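Pyruvate kinase 1 (Trypanosoma brucei brucei, PDB 4KCT) catalyses the last step of glycolysis, phosphoryl transfer from phosphoenolpyruvate to ADP giving pyruvate and ATP, and also has an intrinsic decarboxylase activity. Local coordinates at residues V206-R215 with I234-G245; V293-T304 with A325-K336. One frame throughout, in Å; residues are numbered along the deposited sequence. Where two conformers were deposited one is given.

Contact 1: V206-R215 with I234-G245. With MG (magnesium ion), chain C; PYR (pyruvic acid), chain E.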
loop_
_atom_site.group_PDB
_atom_site.type_symbol
_atom_site.label_atom_id
_atom_site.label_comp_id
_atom_site.label_asym_id
_atom_site.label_seq_id
_atom_site.Cartn_x
_atom_site.Cartn_y
_atom_site.Cartn_z
ATOM N N VAL A 206 42.278 7.134 18.607
ATOM C CA VAL A 206 41.153 6.174 18.437
ATOM C C VAL A 206 40.119 6.761 17.482
ATOM O O VAL A 206 40.052 7.964 17.291
ATOM C CB VAL A 206 40.479 5.751 19.776
ATOM C CG1 VAL A 206 41.522 5.181 20.753
ATOM C CG2 VAL A 206 39.733 6.917 20.406
ATOM N N ASP A 207 39.346 5.892 16.845
ATOM C CA ASP A 207 38.410 6.320 15.817
ATOM C C ASP A 207 37.028 6.691 16.366
ATOM O O ASP A 207 36.278 7.447 15.728
ATOM C CB ASP A 207 38.298 5.227 14.761
ATOM C CG ASP A 207 39.662 4.835 14.206
ATOM O OD1 ASP A 207 40.329 5.739 13.656
ATOM O OD2 ASP A 207 40.143 3.693 14.487
ATOM N N MET A 208 36.641 6.075 17.479
ATOM C CA MET A 208 35.323 6.326 18.039
ATOM C C MET A 208 35.305 6.049 19.526
ATOM O O MET A 208 36.074 5.215 20.030
ATOM C CB MET A 208 34.265 5.443 17.316
ATOM C CG MET A 208 34.547 3.947 17.434
ATOM S SD MET A 208 33.617 2.933 16.238
ATOM C CE MET A 208 34.497 3.327 14.692
ATOM N N ILE A 209 34.401 6.723 20.223
ATOM C CA ILE A 209 34.125 6.454 21.619
ATOM C C ILE A 209 32.745 5.810 21.714
ATOM O O ILE A 209 31.797 6.297 21.105
ATOM C CB ILE A 209 34.037 7.777 22.411
ATOM C CG1 ILE A 209 35.269 8.658 22.134
ATOM C CG2 ILE A 209 33.846 7.497 23.910
ATOM C CD1 ILE A 209 36.601 8.004 22.505
ATOM N N PHE A 210 32.639 4.710 22.449
ATOM C CA PHE A 210 31.355 4.193 22.863
ATOM C C PHE A 210 31.095 4.739 24.265
ATOM O O PHE A 210 31.714 4.284 25.232
ATOM C CB PHE A 210 31.381 2.648 22.931
ATOM C CG PHE A 210 31.666 1.963 21.612
ATOM C CD1 PHE A 210 31.565 2.643 20.403
ATOM C CD2 PHE A 210 31.965 0.604 21.590
ATOM C CE1 PHE A 210 31.785 1.986 19.193
ATOM C CE2 PHE A 210 32.126 -0.072 20.385
ATOM C CZ PHE A 210 32.059 0.622 19.187
ATOM N N ALA A 211 30.234 5.751 24.362
ATOM C CA ALA A 211 30.093 6.529 25.595
ATOM C C ALA A 211 29.002 5.914 26.454
ATOM O O ALA A 211 27.844 5.818 26.029
ATOM C CB ALA A 211 29.744 7.986 25.268
ATOM N N SER A 212 29.382 5.477 27.653
ATOM C CA SER A 212 28.488 4.725 28.526
ATOM C C SER A 212 27.406 5.567 29.160
ATOM O O SER A 212 27.618 6.768 29.500
ATOM C CB SER A 212 29.280 3.987 29.608
ATOM O OG SER A 212 30.018 2.922 29.038
ATOM N N PHE A 213 26.242 4.941 29.318
ATOM C CA PHE A 213 25.126 5.506 30.106
ATOM C C PHE A 213 24.737 6.918 29.701
ATOM O O PHE A 213 24.488 7.778 30.561
ATOM C CB PHE A 213 25.441 5.462 31.621
ATOM C CG PHE A 213 24.681 4.397 32.352
ATOM C CD1 PHE A 213 23.355 4.621 32.746
ATOM C CD2 PHE A 213 25.210 3.101 32.467
ATOM C CE1 PHE A 213 22.606 3.602 33.333
ATOM C CE2 PHE A 213 24.468 2.082 33.062
ATOM C CZ PHE A 213 23.152 2.324 33.467
ATOM N N ILE A 214 24.558 7.135 28.406
ATOM C CA ILE A 214 24.099 8.438 27.935
ATOM C C ILE A 214 22.599 8.612 28.237
ATOM O O ILE A 214 21.755 7.803 27.802
ATOM C CB ILE A 214 24.393 8.618 26.421
ATOM C CG1 ILE A 214 25.926 8.664 26.179
ATOM C CG2 ILE A 214 23.711 9.874 25.874
ATOM C CD1 ILE A 214 26.657 9.828 26.869
ATOM N N ARG A 215 22.279 9.649 29.006
ATOM C CA ARG A 215 20.907 9.827 29.436
ATOM C C ARG A 215 20.209 10.959 28.703
ATOM O O ARG A 215 18.982 10.973 28.618
ATOM C CB ARG A 215 20.827 10.000 30.952
ATOM C CG ARG A 215 21.253 8.752 31.722
ATOM C CD ARG A 215 22.059 9.107 32.970
ATOM N NE ARG A 215 23.503 9.240 32.720
ATOM C CZ ARG A 215 24.311 10.017 33.444
ATOM N NH1 ARG A 215 25.621 10.059 33.199
ATOM N NH2 ARG A 215 23.808 10.718 34.448
ATOM N N ILE A 234 36.495 12.470 16.093
ATOM C CA ILE A 234 36.289 11.121 16.632
ATOM C C ILE A 234 34.782 10.915 16.779
ATOM O O ILE A 234 34.088 11.831 17.214
ATOM C CB ILE A 234 36.978 10.972 18.003
ATOM C CG1 ILE A 234 38.503 11.101 17.846
ATOM C CG2 ILE A 234 36.596 9.635 18.658
ATOM C CD1 ILE A 234 39.268 11.195 19.171
ATOM N N LEU A 235 34.254 9.779 16.317
ATOM C CA LEU A 235 32.795 9.558 16.414
ATOM C C LEU A 235 32.397 9.361 17.870
ATOM O O LEU A 235 33.085 8.651 18.615
ATOM C CB LEU A 235 32.374 8.323 15.628
ATOM C CG LEU A 235 32.792 8.225 14.176
ATOM C CD1 LEU A 235 32.159 6.957 13.608
ATOM C CD2 LEU A 235 32.357 9.460 13.403
ATOM N N ILE A 236 31.237 9.888 18.247
ATOM C CA ILE A 236 30.630 9.508 19.523
ATOM C C ILE A 236 29.440 8.570 19.291
ATOM O O ILE A 236 28.481 8.929 18.613
ATOM C CB ILE A 236 30.185 10.727 20.335
ATOM C CG1 ILE A 236 31.404 11.579 20.703
ATOM C CG2 ILE A 236 29.420 10.280 21.585
ATOM C CD1 ILE A 236 31.059 12.884 21.396
ATOM N N ILE A 237 29.586 7.327 19.740
ATOM C CA ILE A 237 28.512 6.357 19.671
ATOM C C ILE A 237 27.898 6.294 21.068
ATOM O O ILE A 237 28.555 5.850 22.025
ATOM C CB ILE A 237 29.039 4.947 19.277
ATOM C CG1 ILE A 237 29.823 4.979 17.953
ATOM C CG2 ILE A 237 27.881 3.928 19.186
ATOM C CD1 ILE A 237 29.088 5.669 16.821
ATOM N N SER A 238 26.666 6.789 21.215
ATOM C CA SER A 238 26.076 6.872 22.548
ATOM C C SER A 238 25.479 5.534 22.928
ATOM O O SER A 238 24.729 4.944 22.143
ATOM C CB SER A 238 25.002 7.968 22.587
ATOM O OG SER A 238 25.618 9.247 22.456
ATOM N N LYS A 239 25.823 5.033 24.121
ATOM C CA LYS A 239 25.267 3.761 24.577
ATOM C C LYS A 239 24.011 4.013 25.375
ATOM O O LYS A 239 23.997 4.831 26.299
ATOM C CB LYS A 239 26.274 2.981 25.421
ATOM C CG LYS A 239 27.598 2.752 24.685
ATOM C CD LYS A 239 28.680 2.211 25.630
ATOM C CE LYS A 239 28.192 1.024 26.442
ATOM N NZ LYS A 239 29.271 0.585 27.386
ATOM N N ILE A 240 22.922 3.434 24.906
ATOM C CA ILE A 240 21.640 3.551 25.583
ATOM C C ILE A 240 21.504 2.401 26.587
ATOM O O ILE A 240 21.407 1.221 26.192
ATOM C CB ILE A 240 20.497 3.476 24.548
ATOM C CG1 ILE A 240 20.695 4.537 23.471
ATOM C CG2 ILE A 240 19.109 3.567 25.224
ATOM C CD1 ILE A 240 20.704 5.969 24.006
ATOM N N GLU A 241 21.467 2.735 27.880
ATOM C CA GLU A 241 21.602 1.721 28.910
ATOM C C GLU A 241 20.526 1.789 29.986
ATOM O O GLU A 241 20.589 1.028 30.949
ATOM C CB GLU A 241 22.990 1.809 29.590
ATOM C CG GLU A 241 24.145 1.981 28.639
ATOM C CD GLU A 241 25.438 1.394 29.188
ATOM O OE1 GLU A 241 25.500 0.155 29.373
ATOM O OE2 GLU A 241 26.424 2.133 29.277
ATOM N N ASN A 242 19.614 2.763 29.887
ATOM C CA ASN A 242 18.567 2.927 30.909
ATOM C C ASN A 242 17.366 3.671 30.345
ATOM O O ASN A 242 17.352 4.021 29.150
ATOM C CB ASN A 242 19.123 3.651 32.175
ATOM C CG ASN A 242 19.132 5.182 32.035
ATOM O OD1 ASN A 242 19.344 5.726 30.942
ATOM N ND2 ASN A 242 18.953 5.882 33.167
ATOM N N HIS A 243 16.329 3.855 31.159
ATOM C CA HIS A 243 15.068 4.353 30.619
ATOM C C HIS A 243 15.202 5.790 30.114
ATOM O O HIS A 243 14.522 6.181 29.171
ATOM C CB HIS A 243 13.936 4.227 31.634
ATOM C CG HIS A 243 13.903 5.348 32.617
ATOM N ND1 HIS A 243 14.841 5.473 33.594
ATOM C CD2 HIS A 243 13.159 6.538 32.623
ATOM C CE1 HIS A 243 14.645 6.644 34.247
ATOM N NE2 HIS A 243 13.626 7.300 33.639
ATOM N N GLN A 244 16.071 6.590 30.745
ATOM C CA GLN A 244 16.315 7.977 30.280
ATOM C C GLN A 244 16.861 8.013 28.872
ATOM O O GLN A 244 16.420 8.811 28.059
ATOM C CB GLN A 244 17.313 8.712 31.201
ATOM C CG GLN A 244 16.830 8.887 32.625
ATOM C CD GLN A 244 17.952 9.382 33.538
ATOM O OE1 GLN A 244 18.812 8.608 33.981
ATOM N NE2 GLN A 244 18.034 10.671 33.680
ATOM N N GLY A 245 17.845 7.161 28.586
ATOM C CA GLY A 245 18.361 7.054 27.229
ATOM C C GLY A 245 17.262 6.721 26.234
ATOM O O GLY A 245 17.250 7.253 25.125
HETATM MG MG MG C . 26.805 -1.269 29.838
HETATM C C PYR E . 26.059 -3.270 28.082
HETATM O O PYR E . 25.467 -4.128 27.370
HETATM O OXT PYR E . 25.520 -2.852 29.147
HETATM C CA PYR E . 27.332 -2.650 27.601
HETATM O O3 PYR E . 27.938 -1.828 28.311
HETATM C CB PYR E . 27.815 -2.940 26.203
HETATM O O HOH W 1 21.208 5.353 28.787
HETATM O O HOH W 2 27.979 0.580 30.580
HETATM O O HOH W 3 28.275 -2.418 30.869
#

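Contact 2: V293-T304 with A325-K336. With PYR (pyruvic acid), chain E.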
loop_
_atom_site.group_PDB
_atom_site.type_symbol
_atom_site.label_atom_id
_atom_site.label_comp_id
_atom_site.label_asym_id
_atom_site.label_seq_id
_atom_site.Cartn_x
_atom_site.Cartn_y
_atom_site.Cartn_z
ATOM N N VAL A 293 24.058 2.042 13.953
ATOM C CA VAL A 293 23.556 1.496 15.212
ATOM C C VAL A 293 24.084 0.075 15.406
ATOM O O VAL A 293 24.224 -0.676 14.438
ATOM C CB VAL A 293 21.997 1.573 15.328
ATOM C CG1 VAL A 293 21.292 0.737 14.240
ATOM C CG2 VAL A 293 21.523 1.128 16.735
ATOM N N ILE A 294 24.584 -0.177 16.620
ATOM C CA ILE A 294 25.230 -1.417 16.985
ATOM C C ILE A 294 24.315 -2.125 18.000
ATOM O O ILE A 294 23.874 -1.507 18.987
ATOM C CB ILE A 294 26.560 -1.095 17.713
ATOM C CG1 ILE A 294 27.476 -0.220 16.832
ATOM C CG2 ILE A 294 27.238 -2.361 18.205
ATOM C CD1 ILE A 294 28.708 0.301 17.565
ATOM N N CYS A 295 24.028 -3.398 17.766
ATOM C CA CYS A 295 23.364 -4.231 18.790
ATOM C C CYS A 295 24.426 -5.006 19.601
ATOM O O CYS A 295 25.327 -5.599 19.022
ATOM C CB CYS A 295 22.384 -5.213 18.115
ATOM S SG CYS A 295 21.378 -6.161 19.315
ATOM N N ALA A 296 24.349 -4.911 20.937
ATOM C CA ALA A 296 25.397 -5.432 21.821
ATOM C C ALA A 296 24.858 -6.425 22.889
ATOM O O ALA A 296 23.749 -6.251 23.421
ATOM C CB ALA A 296 26.149 -4.291 22.512
ATOM N N THR A 297 25.747 -7.341 23.301
ATOM C CA THR A 297 25.702 -7.988 24.618
ATOM C C THR A 297 24.954 -9.318 24.618
ATOM O O THR A 297 23.774 -9.399 24.235
ATOM C CB THR A 297 25.193 -7.054 25.733
ATOM O OG1 THR A 297 26.088 -5.938 25.854
ATOM C CG2 THR A 297 25.144 -7.829 27.077
ATOM N N GLN A 298 25.704 -10.373 24.904
ATOM C CA GLN A 298 25.185 -11.742 24.980
ATOM C C GLN A 298 24.593 -12.296 23.699
ATOM O O GLN A 298 23.908 -13.335 23.732
ATOM C CB GLN A 298 24.206 -11.902 26.146
ATOM C CG GLN A 298 24.864 -11.711 27.524
ATOM C CD GLN A 298 23.884 -11.987 28.667
ATOM O OE1 GLN A 298 22.697 -11.726 28.541
ATOM N NE2 GLN A 298 24.355 -12.710 29.688
ATOM N N MET A 299 25.059 -11.791 22.561
ATOM C CA MET A 299 24.516 -12.262 21.306
ATOM C C MET A 299 24.852 -13.724 21.047
ATOM O O MET A 299 24.028 -14.454 20.545
ATOM C CB MET A 299 24.960 -11.374 20.138
ATOM C CG MET A 299 24.617 -9.902 20.387
ATOM S SD MET A 299 24.349 -9.021 18.841
ATOM C CE MET A 299 22.732 -9.604 18.346
ATOM N N LEU A 300 26.092 -14.130 21.364
ATOM C CA LEU A 300 26.521 -15.510 21.158
ATOM C C LEU A 300 27.215 -16.020 22.431
ATOM O O LEU A 300 28.178 -16.779 22.363
ATOM C CB LEU A 300 27.488 -15.603 19.951
ATOM C CG LEU A 300 26.842 -15.402 18.556
ATOM C CD1 LEU A 300 27.936 -15.323 17.484
ATOM C CD2 LEU A 300 25.874 -16.550 18.235
ATOM N N GLU A 301 26.624 -15.688 23.569
ATOM C CA GLU A 301 27.258 -15.824 24.874
ATOM C C GLU A 301 27.803 -17.249 25.137
ATOM O O GLU A 301 28.901 -17.424 25.659
ATOM C CB GLU A 301 26.250 -15.435 25.961
ATOM C CG GLU A 301 26.824 -15.377 27.364
ATOM C CD GLU A 301 27.910 -14.336 27.508
ATOM O OE1 GLU A 301 28.672 -14.415 28.495
ATOM O OE2 GLU A 301 27.982 -13.416 26.670
ATOM N N SER A 302 27.002 -18.254 24.839
ATOM C CA SER A 302 27.371 -19.618 25.219
ATOM C C SER A 302 28.647 -20.051 24.482
ATOM O O SER A 302 29.329 -20.997 24.905
ATOM C CB SER A 302 26.246 -20.582 24.900
ATOM O OG SER A 302 26.129 -20.771 23.493
ATOM N N MET A 303 28.983 -19.361 23.385
ATOM C CA MET A 303 30.257 -19.660 22.684
ATOM C C MET A 303 31.497 -19.137 23.414
ATOM O O MET A 303 32.622 -19.371 22.972
ATOM C CB MET A 303 30.251 -19.170 21.225
ATOM C CG MET A 303 29.294 -19.935 20.320
ATOM S SD MET A 303 29.666 -19.771 18.549
ATOM C CE MET A 303 31.180 -20.711 18.426
ATOM N N THR A 304 31.302 -18.481 24.557
ATOM C CA THR A 304 32.406 -18.227 25.448
ATOM C C THR A 304 33.077 -19.563 25.850
ATOM O O THR A 304 34.320 -19.650 25.921
ATOM C CB THR A 304 31.956 -17.428 26.694
ATOM O OG1 THR A 304 31.288 -16.232 26.262
ATOM C CG2 THR A 304 33.207 -16.999 27.572
ATOM N N ALA A 325 20.013 -3.341 12.201
ATOM C CA ALA A 325 21.262 -2.925 12.852
ATOM C C ALA A 325 22.396 -2.921 11.812
ATOM O O ALA A 325 22.483 -3.838 11.001
ATOM C CB ALA A 325 21.605 -3.888 13.991
ATOM N N ASP A 326 23.261 -1.900 11.836
ATOM C CA ASP A 326 24.472 -1.950 10.990
ATOM C C ASP A 326 25.437 -3.019 11.493
ATOM O O ASP A 326 26.010 -3.782 10.693
ATOM C CB ASP A 326 25.185 -0.584 10.937
ATOM C CG ASP A 326 24.305 0.521 10.327
ATOM O OD1 ASP A 326 23.412 1.034 11.081
ATOM O OD2 ASP A 326 24.621 0.997 9.167
ATOM N N CYS A 327 25.628 -3.050 12.807
ATOM C CA CYS A 327 26.661 -3.848 13.444
ATOM C C CYS A 327 26.056 -4.731 14.506
ATOM O O CYS A 327 25.111 -4.333 15.204
ATOM C CB CYS A 327 27.689 -2.956 14.164
ATOM S SG CYS A 327 28.487 -1.764 13.099
ATOM N N VAL A 328 26.757 -5.830 14.769
ATOM C CA VAL A 328 26.539 -6.627 15.930
ATOM C C VAL A 328 27.864 -6.771 16.673
ATOM O O VAL A 328 28.937 -6.557 16.111
ATOM C CB VAL A 328 25.990 -8.035 15.548
ATOM C CG1 VAL A 328 24.517 -7.910 15.132
ATOM C CG2 VAL A 328 26.777 -8.619 14.384
ATOM N N MET A 329 27.788 -7.027 17.962
ATOM C CA MET A 329 28.967 -6.881 18.785
ATOM C C MET A 329 29.196 -8.125 19.623
ATOM O O MET A 329 28.240 -8.863 19.947
ATOM C CB MET A 329 28.841 -5.672 19.687
ATOM C CG MET A 329 30.086 -5.421 20.524
ATOM S SD MET A 329 29.979 -3.801 21.288
ATOM C CE MET A 329 29.775 -4.285 23.016
ATOM N N LEU A 330 30.469 -8.408 19.874
ATOM C CA LEU A 330 30.877 -9.486 20.771
ATOM C C LEU A 330 31.671 -8.900 21.948
ATOM O O LEU A 330 32.462 -7.942 21.783
ATOM C CB LEU A 330 31.719 -10.529 19.986
ATOM C CG LEU A 330 30.970 -11.200 18.821
ATOM C CD1 LEU A 330 31.965 -11.894 17.888
ATOM C CD2 LEU A 330 29.931 -12.204 19.334
ATOM N N SER A 331 31.423 -9.437 23.140
ATOM C CA SER A 331 32.095 -8.953 24.341
ATOM C C SER A 331 32.980 -10.035 24.920
ATOM O O SER A 331 34.034 -10.347 24.330
ATOM C CB SER A 331 31.072 -8.431 25.351
ATOM O OG SER A 331 30.422 -7.300 24.779
ATOM N N GLY A 332 32.505 -10.711 25.965
ATOM C CA GLY A 332 33.302 -11.801 26.578
ATOM C C GLY A 332 33.592 -12.945 25.595
ATOM O O GLY A 332 34.643 -13.607 25.683
ATOM N N GLU A 333 32.693 -13.158 24.626
ATOM C CA GLU A 333 32.927 -14.197 23.579
ATOM C C GLU A 333 34.318 -14.086 22.928
ATOM O O GLU A 333 34.924 -15.105 22.544
ATOM C CB GLU A 333 31.838 -14.135 22.486
ATOM C CG GLU A 333 30.394 -14.278 22.998
ATOM C CD GLU A 333 29.668 -12.927 23.131
ATOM O OE1 GLU A 333 30.253 -11.976 23.687
ATOM O OE2 GLU A 333 28.481 -12.840 22.759
ATOM N N THR A 334 34.740 -12.863 22.622
ATOM C CA THR A 334 36.083 -12.666 22.042
ATOM C C THR A 334 37.142 -12.215 23.053
ATOM O O THR A 334 38.327 -12.418 22.831
ATOM C CB THR A 334 36.073 -11.683 20.844
ATOM O OG1 THR A 334 35.462 -10.446 21.253
ATOM C CG2 THR A 334 35.268 -12.291 19.659
ATOM N N ALA A 335 36.726 -11.482 24.081
ATOM C CA ALA A 335 37.680 -10.957 25.042
ATOM C C ALA A 335 38.280 -12.113 25.859
ATOM O O ALA A 335 39.485 -12.172 26.066
ATOM C CB ALA A 335 37.017 -9.949 25.978
ATOM N N LYS A 336 37.434 -13.016 26.338
ATOM C CA LYS A 336 37.926 -14.067 27.236
ATOM C C LYS A 336 37.467 -15.478 26.908
ATOM O O LYS A 336 37.807 -16.397 27.604
ATOM C CB LYS A 336 37.634 -13.733 28.680
ATOM C CG LYS A 336 36.172 -13.617 29.017
ATOM C CD LYS A 336 35.992 -12.958 30.383
ATOM C CE LYS A 336 34.709 -13.428 31.063
ATOM N NZ LYS A 336 33.602 -13.680 30.087
HETATM C C PYR E . 26.059 -3.270 28.082
HETATM O O PYR E . 25.467 -4.128 27.370
HETATM O OXT PYR E . 25.520 -2.852 29.147
HETATM C CA PYR E . 27.332 -2.650 27.601
HETATM O O3 PYR E . 27.938 -1.828 28.311
HETATM C CB PYR E . 27.815 -2.940 26.203
HETATM O O HOH W 4 28.403 -7.764 22.905
HETATM O O HOH W 5 28.795 -6.383 26.767
HETATM O O HOH W 6 28.413 -10.798 25.437
HETATM O O HOH W 7 27.582 -10.375 22.204
HETATM O O HOH W 8 34.837 -17.876 22.541
#

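Contact 1: V206-R215 with I234-G245
E241 and F213 meet where the two strands run out into the active site. The carboxylate of E241 splits its duties: OE1 binds the magnesium ion at 2.0 Å, while OE2 accepts the backbone N of F213 at 2.8 Å through its anti lone pair, and water 2, itself a ligand of the metal, donates to the same OE2. With both oxygens held, the carboxylate has little freedom to rotate. Lower down the same side chain, E241 CB sits over the centre of the F213 ring, 3.8 Å from the centroid, a CH-pi contact 11° off the ring normal.

K239, two residues earlier, reaches the same site. Its aliphatic part runs along the A211 carbonyl, CD packs on F210 CB, and a bend at chi3 (50°) brings NZ to 3.0 Å from S212 OG and 2.9 Å from O3 of pyruvate. S212 OG also bonds T85 O, and NZ is shared among S212 OG, D84 and the keto oxygen that the magnesium also binds.

Behind this first shell, I214 N donates to K239 O. In the conformer given, R215 NE closes on F213 O at 2.8 Å, in the guanidinium plane, which steadies the turn carrying the F213 ring, while R215 NH2 bonds L187 O. Water 1 bridges I214 O, E241 N and N242 OD1. N242 caps the helix that follows by accepting from G245 N.

Further back the strands pair in regular parallel fashion, I209 and A211 each bonded to residues on both sides of their partners, with F210 CD1 against I237 CB. These are neighbouring strands of a TIM barrel, with the magnesium and pyruvate ligands at the C-terminal ends, where such barrels carry their active sites.

Contact 2: V293-T304 with A325-K336
E333 OE2 is the polar atom on which this contact turns. L300 N donates to E333 OE2 at 3.1 Å, on the anti lone pair, and water 7, which also accepts from M299 N, lies 2.7 Å from E333 OE2. The other oxygen, E333 OE1, takes S331 N from above the carboxylate plane, so the group ties the turn after strand 293-296 to helix 332-335. A bend at chi2 (100°) turns the carboxylate toward L300 N. Water 6 probably bridges E333 OE1 and, in the conformer given, E301 OE2.

Nearer the bound pyruvate, M329 CE touches A296 CB at 3.7 Å and lies 4.0 Å from PYR CB. T297 OG1 makes a very short bond, of doubtful length, to PYR O, and water 5 joins it to S331 OG.

At the far end V293 N meets D326 OD1 from above the carboxylate plane; D326 OD2 bonds R436 N and salt-bridges R414. V293 O accepts C327 N; C295 N bonds C327 O. These are the seventh and eighth strands of the TIM barrel, parallel across a beta-alpha-beta crossover whose helix 311-323 covers M299; helix 340-356 covers V328 and L330, and strand 258-262 pairs with I294.

Overall arrangement
Both contacts belong to the eight-stranded barrel, and along the chain they come in series. Contact 1 closes first, its loop running from strand 208-211 through helix 217-227 to strand 235-240. The chain then adds strand 258-262 and helix 275-289 before contact 2 closes a second beta-alpha-beta unit: strand 293-296, helix 311-323, strand 327-330. The loops neither nest nor cross. Their centres are 16 Å apart, yet inside the barrel F210 CZ of contact 1 packs on I294 CD1 of contact 2 at 3.7 Å. At the C-terminal ends of the strands both reach the same pyruvate, contact 1 supplying a metal ligand as well.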